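PDB 2WMF: fucolectin-related protein from Streptococcus pneumoniae, which probably hydrolyses glycosidic bonds in fucosylated blood-group carbohydrate antigens of the host, as a catalytic module of glycoside hydrolase family 98. Local coordinates for residues A[40-45]-A[297-302]; A[53-58]-A[507-512]; A[240-245]-A[290-295]. All blocks are in the same frame, centred on the assembly; numbering follows the deposited sequence.

Contact 1: residues A[40-45]-A[297-302]; sequences LLSPLY and YTFMTN
The flat bump of this contact is the F299 ring, and the hollow that takes it is formed by S42, P43 and L44. S42 presents CB over the middle of one ring face: its distance to the F299 centroid is 3.6 Å, only 13° off the ring normal, which identifies a CH-pi contact. M300 CB rises 3.9 Å above the opposite face, offset toward the rim, which leaves F299 sandwiched between its own successor and the strand. With CG anti to the backbone N (chi1 -177°), the ring of F299 reaches across to the strand just where the chain leaves helix 295-298. The strand concerned, 39-45, opens an eight-stranded parallel (beta/alpha)8 barrel, and S42 lies on its outer side, where F309 of helix 307-322 also meets F299, edge-to-face. Beyond S42 the hollow is bounded by P43, whose O approaches F299 CD2 obliquely at 3.5 Å and whose CD is 4.3 Å from the same F299 CD2. At the ring edge, near its plane, L44 CD2 comes to 4.4 Å from F299 CE2. The same L44 CD2 also touches M300 CE at 4.4 Å, a methyl-to-methyl meeting beside A62.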
loop_
_atom_site.group_PDB
_atom_site.type_symbol
_atom_site.label_atom_id
_atom_site.label_comp_id
_atom_site.label_asym_id
_atom_site.label_seq_id
_atom_site.Cartn_x
_atom_site.Cartn_y
_atom_site.Cartn_z
ATOM N N LEU A 40 6.795 6.901 4.354
ATOM C CA LEU A 40 7.039 6.390 2.990
ATOM C C LEU A 40 8.452 5.843 2.924
ATOM O O LEU A 40 9.413 6.579 3.150
ATOM C CB LEU A 40 6.831 7.515 1.968
ATOM C CG LEU A 40 7.184 7.201 0.498
ATOM C CD1 LEU A 40 6.120 6.231 -0.055
ATOM C CD2 LEU A 40 7.280 8.453 -0.406
ATOM N N LEU A 41 8.581 4.551 2.587
ATOM C CA LEU A 41 9.836 3.905 2.366
ATOM C C LEU A 41 10.119 3.771 0.847
ATOM O O LEU A 41 9.258 3.349 0.082
ATOM C CB LEU A 41 9.886 2.520 3.009
ATOM C CG LEU A 41 9.871 2.490 4.542
ATOM C CD1 LEU A 41 9.516 1.089 5.087
ATOM C CD2 LEU A 41 11.221 2.960 5.083
ATOM N N SER A 42 11.322 4.159 0.463
ATOM C CA SER A 42 11.835 4.016 -0.896
ATOM C C SER A 42 13.129 3.215 -0.853
ATOM O O SER A 42 14.046 3.559 -0.118
ATOM C CB SER A 42 12.054 5.368 -1.558
ATOM O OG SER A 42 10.910 6.203 -1.455
ATOM N N PRO A 43 13.196 2.099 -1.614
ATOM C CA PRO A 43 14.303 1.176 -1.481
ATOM C C PRO A 43 15.472 1.299 -2.465
ATOM O O PRO A 43 15.276 1.603 -3.666
ATOM C CB PRO A 43 13.637 -0.184 -1.695
ATOM C CG PRO A 43 12.580 0.120 -2.691
ATOM C CD PRO A 43 12.148 1.544 -2.502
ATOM N N LEU A 44 16.666 1.058 -1.927
ATOM C CA LEU A 44 17.908 0.830 -2.699
ATOM C C LEU A 44 18.431 -0.610 -2.431
ATOM O O LEU A 44 18.212 -1.213 -1.373
ATOM C CB LEU A 44 18.979 1.851 -2.258
ATOM C CG LEU A 44 18.699 3.326 -2.609
ATOM C CD1 LEU A 44 19.715 4.267 -1.857
ATOM C CD2 LEU A 44 18.639 3.644 -4.169
ATOM N N TYR A 45 19.183 -1.136 -3.398
ATOM C CA TYR A 45 19.581 -2.550 -3.437
ATOM C C TYR A 45 21.086 -2.673 -3.680
ATOM O O TYR A 45 21.636 -2.021 -4.574
ATOM C CB TYR A 45 18.798 -3.301 -4.523
ATOM C CG TYR A 45 17.330 -3.290 -4.212
ATOM C CD1 TYR A 45 16.736 -4.305 -3.505
ATOM C CD2 TYR A 45 16.545 -2.219 -4.598
ATOM C CE1 TYR A 45 15.380 -4.257 -3.185
ATOM C CE2 TYR A 45 15.190 -2.152 -4.278
ATOM C CZ TYR A 45 14.616 -3.184 -3.562
ATOM O OH TYR A 45 13.264 -3.140 -3.246
ATOM N N TYR A 297 10.514 0.213 -11.514
ATOM C CA TYR A 297 9.290 0.863 -11.932
ATOM C C TYR A 297 8.745 1.855 -10.914
ATOM O O TYR A 297 8.350 2.948 -11.266
ATOM C CB TYR A 297 8.219 -0.193 -12.177
ATOM C CG TYR A 297 6.874 0.339 -12.645
ATOM C CD1 TYR A 297 6.767 1.189 -13.728
ATOM C CD2 TYR A 297 5.680 -0.069 -12.019
ATOM C CE1 TYR A 297 5.557 1.607 -14.192
ATOM C CE2 TYR A 297 4.462 0.350 -12.478
ATOM C CZ TYR A 297 4.373 1.195 -13.549
ATOM O OH TYR A 297 3.141 1.631 -14.043
ATOM N N THR A 298 8.734 1.439 -9.662
ATOM C CA THR A 298 8.021 2.175 -8.597
ATOM C C THR A 298 8.852 3.311 -7.960
ATOM O O THR A 298 8.289 4.082 -7.176
ATOM C CB THR A 298 7.489 1.226 -7.482
ATOM O OG1 THR A 298 8.552 0.444 -6.934
ATOM C CG2 THR A 298 6.427 0.251 -8.012
ATOM N N PHE A 299 10.148 3.400 -8.238
ATOM C CA PHE A 299 10.980 4.426 -7.605
ATOM C C PHE A 299 11.879 5.178 -8.561
ATOM O O PHE A 299 11.589 6.315 -8.899
ATOM C CB PHE A 299 11.766 3.829 -6.414
ATOM C CG PHE A 299 12.594 4.834 -5.643
ATOM C CD1 PHE A 299 12.132 6.158 -5.412
ATOM C CD2 PHE A 299 13.824 4.451 -5.119
ATOM C CE1 PHE A 299 12.903 7.063 -4.697
ATOM C CE2 PHE A 299 14.601 5.348 -4.409
ATOM C CZ PHE A 299 14.133 6.658 -4.194
ATOM N N MET A 300 12.935 4.525 -9.066
ATOM C CA MET A 300 14.027 5.285 -9.723
ATOM C C MET A 300 14.959 4.294 -10.448
ATOM O O MET A 300 15.217 3.211 -9.961
ATOM C CB MET A 300 14.807 6.062 -8.638
ATOM C CG MET A 300 15.666 7.154 -9.051
ATOM S SD MET A 300 16.283 8.103 -7.598
ATOM C CE MET A 300 17.316 6.923 -6.768
ATOM N N THR A 301 15.475 4.716 -11.603
ATOM C CA THR A 301 16.632 4.082 -12.215
ATOM C C THR A 301 17.561 5.210 -12.668
ATOM O O THR A 301 17.120 6.305 -13.106
ATOM C CB THR A 301 16.291 3.140 -13.412
ATOM O OG1 THR A 301 15.781 3.914 -14.499
ATOM C CG2 THR A 301 15.268 1.976 -12.950
ATOM N N ASN A 302 18.846 4.943 -12.549
ATOM C CA ASN A 302 19.901 5.915 -12.923
ATOM C C ASN A 302 19.669 7.295 -12.276
ATOM O O ASN A 302 19.946 8.361 -12.867
ATOM C CB ASN A 302 19.998 6.013 -14.448
ATOM C CG ASN A 302 20.466 4.729 -15.066
ATOM O OD1 ASN A 302 21.243 3.980 -14.453
ATOM N ND2 ASN A 302 19.963 4.429 -16.264
#

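Contact 2: residues A[53-58]-A[507-512]; sequences LWWGNT and EELELA
W54 and W55, consecutive residues of a type I' beta turn running from W54 to N57, meet one side of helix 506-517 through E508, L509 and A512. Different chi1 torsions turn the two indoles so that an edge of W54 stands over the W55 face. W54 has CG anti to its backbone N (chi1 -165°), whereas W55 has CG beside the N, and the result is that W54 CD1 sits 3.3 Å above the plane of the W55 ring, over its centre. E508 is stretched out from the helix and brings its carboxylate to both indoles. W54 NE1 donates to E508 OE1 at 3.0 Å, with an N-H...O angle of 157°; the donor stands above the carboxylate plane. That group is gripped further by W504 N at OE1 and by Y267 OH at OE2, which fixes its rotation, while OE2 also lies 3.5 Å from W55 CZ2 at the edge of the ring. L509 closes over the W54 face: L509 CD2 is 3.4 Å from the centroid of the six-membered ring and 10° off its normal, a CH-pi contact, and L509 CG approaches W54 CH2 to 3.3 Å, which is tight. One helical turn beyond E508, A512 CB meets the W55 edge, 3.5 Å from W55 CD1. The indole N-H of W55 is satisfied through a water, 3.0 Å from W55 NE1, that in turn donates to E508 O, a carbonyl already accepting from A512 N in the helix. The contact joins a barrel loop to a helix within the family's C-terminal range: the loop follows the first strand of a (beta/alpha)8 barrel, at the C-terminal ends of the strands, where such glycosidases usually carry their active site.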
loop_
_atom_site.group_PDB
_atom_site.type_symbol
_atom_site.label_atom_id
_atom_site.label_comp_id
_atom_site.label_asym_id
_atom_site.label_seq_id
_atom_site.Cartn_x
_atom_site.Cartn_y
_atom_site.Cartn_z
ATOM N N LEU A 53 25.585 -0.337 -5.488
ATOM C CA LEU A 53 24.085 -0.282 -5.651
ATOM C C LEU A 53 23.599 -0.642 -7.064
ATOM O O LEU A 53 24.240 -0.333 -8.071
ATOM C CB LEU A 53 23.507 1.108 -5.254
ATOM C CG LEU A 53 23.734 1.589 -3.817
ATOM C CD1 LEU A 53 23.293 3.045 -3.717
ATOM C CD2 LEU A 53 22.984 0.721 -2.794
ATOM N N TRP A 54 22.464 -1.325 -7.110
ATOM C CA TRP A 54 21.840 -1.807 -8.350
ATOM C C TRP A 54 21.004 -0.693 -8.992
ATOM O O TRP A 54 20.736 0.348 -8.376
ATOM C CB TRP A 54 21.017 -3.050 -8.026
ATOM C CG TRP A 54 20.590 -3.876 -9.213
ATOM C CD1 TRP A 54 19.312 -4.201 -9.555
ATOM C CD2 TRP A 54 21.435 -4.485 -10.190
ATOM N NE1 TRP A 54 19.299 -4.995 -10.687
ATOM C CE2 TRP A 54 20.589 -5.173 -11.108
ATOM C CE3 TRP A 54 22.813 -4.510 -10.390
ATOM C CZ2 TRP A 54 21.091 -5.879 -12.195
ATOM C CZ3 TRP A 54 23.312 -5.216 -11.493
ATOM C CH2 TRP A 54 22.450 -5.875 -12.379
ATOM N N TRP A 55 20.617 -0.888 -10.248
ATOM C CA TRP A 55 19.707 0.020 -10.974
ATOM C C TRP A 55 20.272 1.424 -11.214
ATOM O O TRP A 55 19.553 2.360 -11.536
ATOM C CB TRP A 55 18.320 0.055 -10.272
ATOM C CG TRP A 55 17.479 -1.154 -10.611
ATOM C CD1 TRP A 55 17.300 -1.683 -11.855
ATOM C CD2 TRP A 55 16.788 -2.014 -9.704
ATOM N NE1 TRP A 55 16.485 -2.783 -11.785
ATOM C CE2 TRP A 55 16.188 -3.027 -10.466
ATOM C CE3 TRP A 55 16.606 -2.021 -8.315
ATOM C CZ2 TRP A 55 15.391 -3.998 -9.895
ATOM C CZ3 TRP A 55 15.847 -3.030 -7.747
ATOM C CH2 TRP A 55 15.239 -3.985 -8.542
ATOM N N GLY A 56 21.597 1.550 -11.125
ATOM C CA GLY A 56 22.251 2.811 -11.430
ATOM C C GLY A 56 22.011 3.931 -10.434
ATOM O O GLY A 56 22.280 5.087 -10.724
ATOM N N ASN A 57 21.501 3.583 -9.257
ATOM C CA ASN A 57 21.120 4.582 -8.288
ATOM C C ASN A 57 22.236 4.878 -7.288
ATOM O O ASN A 57 23.191 4.106 -7.121
ATOM C CB ASN A 57 19.839 4.090 -7.575
ATOM C CG ASN A 57 18.619 4.060 -8.498
ATOM O OD1 ASN A 57 18.561 4.817 -9.463
ATOM N ND2 ASN A 57 17.617 3.234 -8.168
ATOM N N THR A 58 22.082 6.017 -6.619
ATOM C CA THR A 58 22.940 6.399 -5.481
ATOM C C THR A 58 22.082 6.775 -4.261
ATOM O O THR A 58 20.937 7.140 -4.416
ATOM C CB THR A 58 23.864 7.607 -5.832
ATOM O OG1 THR A 58 23.105 8.816 -6.100
ATOM C CG2 THR A 58 24.738 7.252 -7.009
ATOM N N GLU A 507 20.547 -7.864 -18.455
ATOM C CA GLU A 507 19.297 -7.619 -19.163
ATOM C C GLU A 507 18.366 -6.736 -18.333
ATOM O O GLU A 507 17.651 -5.896 -18.886
ATOM C CB GLU A 507 18.574 -8.925 -19.539
ATOM C CG GLU A 507 19.311 -9.748 -20.608
ATOM C CD GLU A 507 20.393 -10.682 -20.074
ATOM O OE1 GLU A 507 20.769 -10.695 -18.841
ATOM O OE2 GLU A 507 20.898 -11.454 -20.949
ATOM N N GLU A 508 18.388 -6.945 -17.015
ATOM C CA GLU A 508 17.549 -6.142 -16.121
ATOM C C GLU A 508 18.043 -4.708 -16.140
ATOM O O GLU A 508 17.236 -3.730 -16.145
ATOM C CB GLU A 508 17.479 -6.719 -14.696
ATOM C CG GLU A 508 16.585 -5.830 -13.791
ATOM C CD GLU A 508 16.253 -6.468 -12.474
ATOM O OE1 GLU A 508 17.205 -6.836 -11.753
ATOM O OE2 GLU A 508 15.049 -6.605 -12.148
ATOM N N LEU A 509 19.367 -4.537 -16.129
ATOM C CA LEU A 509 19.920 -3.176 -16.243
ATOM C C LEU A 509 19.574 -2.503 -17.579
ATOM O O LEU A 509 19.291 -1.323 -17.597
ATOM C CB LEU A 509 21.416 -3.170 -16.012
ATOM C CG LEU A 509 21.920 -3.575 -14.651
ATOM C CD1 LEU A 509 23.463 -3.488 -14.662
ATOM C CD2 LEU A 509 21.298 -2.675 -13.534
ATOM N N GLU A 510 19.551 -3.264 -18.684
ATOM C CA GLU A 510 19.113 -2.723 -19.983
ATOM C C GLU A 510 17.712 -2.156 -19.899
ATOM O O GLU A 510 17.441 -1.022 -20.371
ATOM C CB GLU A 510 19.229 -3.753 -21.150
ATOM C CG GLU A 510 18.563 -3.228 -22.462
ATOM C CD GLU A 510 18.407 -4.266 -23.594
ATOM O OE1 GLU A 510 17.710 -3.938 -24.595
ATOM O OE2 GLU A 510 18.934 -5.401 -23.465
ATOM N N LEU A 511 16.803 -2.928 -19.278
ATOM C CA LEU A 511 15.435 -2.449 -19.079
ATOM C C LEU A 511 15.416 -1.158 -18.248
ATOM O O LEU A 511 14.723 -0.201 -18.590
ATOM C CB LEU A 511 14.560 -3.517 -18.411
ATOM C CG LEU A 511 13.101 -3.169 -18.159
ATOM C CD1 LEU A 511 12.396 -2.679 -19.462
ATOM C CD2 LEU A 511 12.333 -4.342 -17.477
ATOM N N ALA A 512 16.221 -1.161 -17.179
ATOM C CA ALA A 512 16.304 0.025 -16.260
ATOM C C ALA A 512 16.844 1.262 -17.038
ATOM O O ALA A 512 16.399 2.406 -16.845
ATOM C CB ALA A 512 17.175 -0.285 -15.043
HETATM O O HOH W 1 14.996 -2.984 -14.439
#

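Contact 3: residues A[240-245]-A[290-295]; sequences SSTDTW and YNFECA
D243 and E293 turn to the same side of two paired parallel strands, 240-243 and 290-293, with carboxylate planes 33° apart. D243 OD2 and E293 OE1 are 4.3 Å apart, and a water donates to both, at 2.7 Å from E293 OE1. D243 OD1 also lies against E293 CB, 3.3 Å away, while it accepts from W245 N to cap the turn into the next helix; D243 OD2 has a second partner in T214 OG1. The W245 indole stands almost perpendicular (87°) to the E293 carboxylate, and another water joins W245 NE1 to E293 OE1 from the edge of the indole, in its plane. C294 CB packs 3.7 Å from W245 NE1, and its sulfur meets the ring obliquely. On the outer side, toward helix 272-283, T242 and F292 lie side by side pointing the same way, with T242 CB 3.7 Å from F292 CD1. Backbone bonds run in parallel register, ending with T244 N to E293 O at 2.8 Å. T244 OG1, swung between its own N and carbonyl carbon (chi1 62°), then receives C294 N, the nitrogen of the cis E293-C294 peptide, at 3.1 Å and also pairs with Y267 O. Strands seven and eight of a (beta/alpha)8 barrel are paired here, their carboxylates gathered at the C-terminal ends, where active sites of this fold lie.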
loop_
_atom_site.group_PDB
_atom_site.type_symbol
_atom_site.label_atom_id
_atom_site.label_comp_id
_atom_site.label_asym_id
_atom_site.label_seq_id
_atom_site.Cartn_x
_atom_site.Cartn_y
_atom_site.Cartn_z
ATOM N N SER A 240 1.898 -1.745 4.299
ATOM C CA SER A 240 2.020 -2.588 3.109
ATOM C C SER A 240 3.312 -2.413 2.380
ATOM O O SER A 240 3.889 -1.317 2.349
ATOM C CB SER A 240 0.895 -2.204 2.115
ATOM O OG SER A 240 0.863 -0.773 1.906
ATOM N N SER A 241 3.748 -3.514 1.744
ATOM C CA SER A 241 4.651 -3.438 0.600
ATOM C C SER A 241 3.785 -3.753 -0.611
ATOM O O SER A 241 3.320 -4.872 -0.783
ATOM C CB SER A 241 5.783 -4.456 0.656
ATOM O OG SER A 241 6.474 -4.490 -0.581
ATOM N N THR A 242 3.567 -2.747 -1.432
ATOM C CA THR A 242 2.736 -2.837 -2.642
ATOM C C THR A 242 3.677 -3.293 -3.764
ATOM O O THR A 242 4.580 -2.538 -4.149
ATOM C CB THR A 242 2.108 -1.462 -3.000
ATOM O OG1 THR A 242 1.146 -1.089 -2.016
ATOM C CG2 THR A 242 1.439 -1.496 -4.359
ATOM N N ASP A 243 3.459 -4.515 -4.278
ATOM C CA ASP A 243 4.458 -5.146 -5.154
ATOM C C ASP A 243 3.929 -5.343 -6.570
ATOM O O ASP A 243 3.049 -6.177 -6.791
ATOM C CB ASP A 243 4.946 -6.474 -4.561
ATOM C CG ASP A 243 6.071 -7.110 -5.361
ATOM O OD1 ASP A 243 6.570 -6.467 -6.309
ATOM O OD2 ASP A 243 6.463 -8.235 -4.964
ATOM N N THR A 244 4.518 -4.627 -7.516
ATOM C CA THR A 244 4.068 -4.697 -8.936
ATOM C C THR A 244 4.513 -6.018 -9.613
ATOM O O THR A 244 4.043 -6.329 -10.705
ATOM C CB THR A 244 4.529 -3.509 -9.757
ATOM O OG1 THR A 244 5.952 -3.476 -9.798
ATOM C CG2 THR A 244 3.962 -2.152 -9.164
ATOM N N TRP A 245 5.375 -6.793 -8.937
ATOM C CA TRP A 245 5.646 -8.175 -9.371
ATOM C C TRP A 245 4.354 -9.005 -9.399
ATOM O O TRP A 245 4.296 -10.043 -10.075
ATOM C CB TRP A 245 6.686 -8.872 -8.477
ATOM C CG TRP A 245 8.127 -8.615 -8.788
ATOM C CD1 TRP A 245 8.988 -7.783 -8.129
ATOM C CD2 TRP A 245 8.902 -9.264 -9.803
ATOM N NE1 TRP A 245 10.236 -7.853 -8.684
ATOM C CE2 TRP A 245 10.230 -8.779 -9.693
ATOM C CE3 TRP A 245 8.616 -10.214 -10.774
ATOM C CZ2 TRP A 245 11.261 -9.179 -10.563
ATOM C CZ3 TRP A 245 9.651 -10.638 -11.630
ATOM C CH2 TRP A 245 10.951 -10.096 -11.516
ATOM N N TYR A 290 4.047 2.726 4.096
ATOM C CA TYR A 290 3.945 2.377 2.663
ATOM C C TYR A 290 5.326 2.092 2.088
ATOM O O TYR A 290 6.239 2.939 2.188
ATOM C CB TYR A 290 3.290 3.530 1.893
ATOM C CG TYR A 290 1.966 4.007 2.451
ATOM C CD1 TYR A 290 0.763 3.532 1.944
ATOM C CD2 TYR A 290 1.915 4.981 3.445
ATOM C CE1 TYR A 290 -0.450 3.987 2.440
ATOM C CE2 TYR A 290 0.709 5.437 3.965
ATOM C CZ TYR A 290 -0.482 4.940 3.449
ATOM O OH TYR A 290 -1.690 5.391 3.936
ATOM N N ASN A 291 5.466 0.908 1.488
ATOM C CA ASN A 291 6.671 0.449 0.850
ATOM C C ASN A 291 6.281 -0.151 -0.508
ATOM O O ASN A 291 5.117 -0.433 -0.710
ATOM C CB ASN A 291 7.368 -0.604 1.753
ATOM C CG ASN A 291 8.859 -0.777 1.488
ATOM O OD1 ASN A 291 9.436 -0.290 0.503
ATOM N ND2 ASN A 291 9.512 -1.492 2.433
ATOM N N PHE A 292 7.254 -0.341 -1.402
ATOM C CA PHE A 292 6.980 -0.673 -2.801
ATOM C C PHE A 292 8.069 -1.516 -3.440
ATOM O O PHE A 292 9.260 -1.344 -3.142
ATOM C CB PHE A 292 6.822 0.600 -3.653
ATOM C CG PHE A 292 5.740 1.480 -3.138
ATOM C CD1 PHE A 292 4.427 1.318 -3.566
ATOM C CD2 PHE A 292 6.012 2.397 -2.125
ATOM C CE1 PHE A 292 3.404 2.093 -3.044
ATOM C CE2 PHE A 292 4.986 3.184 -1.567
ATOM C CZ PHE A 292 3.672 3.001 -2.016
ATOM N N GLU A 293 7.629 -2.390 -4.336
ATOM C CA GLU A 293 8.484 -3.017 -5.346
ATOM C C GLU A 293 7.663 -3.068 -6.629
ATOM O O GLU A 293 6.469 -2.871 -6.587
ATOM C CB GLU A 293 8.827 -4.463 -4.932
ATOM C CG GLU A 293 9.592 -4.623 -3.656
ATOM C CD GLU A 293 10.064 -6.074 -3.378
ATOM O OE1 GLU A 293 10.442 -6.793 -4.347
ATOM O OE2 GLU A 293 10.049 -6.484 -2.190
ATOM N N CYS A 294 8.269 -3.344 -7.783
ATOM C CA CYS A 294 9.724 -3.350 -8.057
ATOM C C CYS A 294 10.227 -1.927 -8.373
ATOM O O CYS A 294 9.692 -1.249 -9.267
ATOM C CB CYS A 294 9.992 -4.216 -9.274
ATOM S SG CYS A 294 11.733 -4.215 -9.829
ATOM N N ALA A 295 11.266 -1.506 -7.635
ATOM C CA ALA A 295 11.781 -0.134 -7.599
ATOM C C ALA A 295 12.251 0.400 -8.925
ATOM O O ALA A 295 12.253 1.606 -9.134
ATOM C CB ALA A 295 12.930 -0.041 -6.565
HETATM O O HOH W 2 2.382 0.552 -0.019
HETATM O O HOH W 3 9.035 -5.078 -0.070
HETATM O O HOH W 4 8.945 -9.083 -4.581
HETATM O O HOH W 5 11.777 -5.909 -6.551
#

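How the contacts relate
All three contacts are largely buried, but their depth differs: contact 3 is centred about 7 Å from the centre of the chain, contact 1 about 15 Å and contact 2 about 24 Å. Contacts 1 and 3 share the barrel wall, since strands 39-45 and 289-293 are neighbours and L41 N probably bonds to Y290 O at 2.9 Å. Contact 1 has no hydrogen bond between its segments and rests on CH-pi and apolar packing, contact 3 combines sheet bonding with water-bridged carboxylates, and contact 2 joins CH-pi packing on an indole face to one direct hydrogen bond and a water bridge. Segment 297-302 runs from the barrel to helix 506-517, where T301 OG1 probably bonds to A512 O. W55 CZ2 touches C294 SG, bringing contact 2 against contact 3.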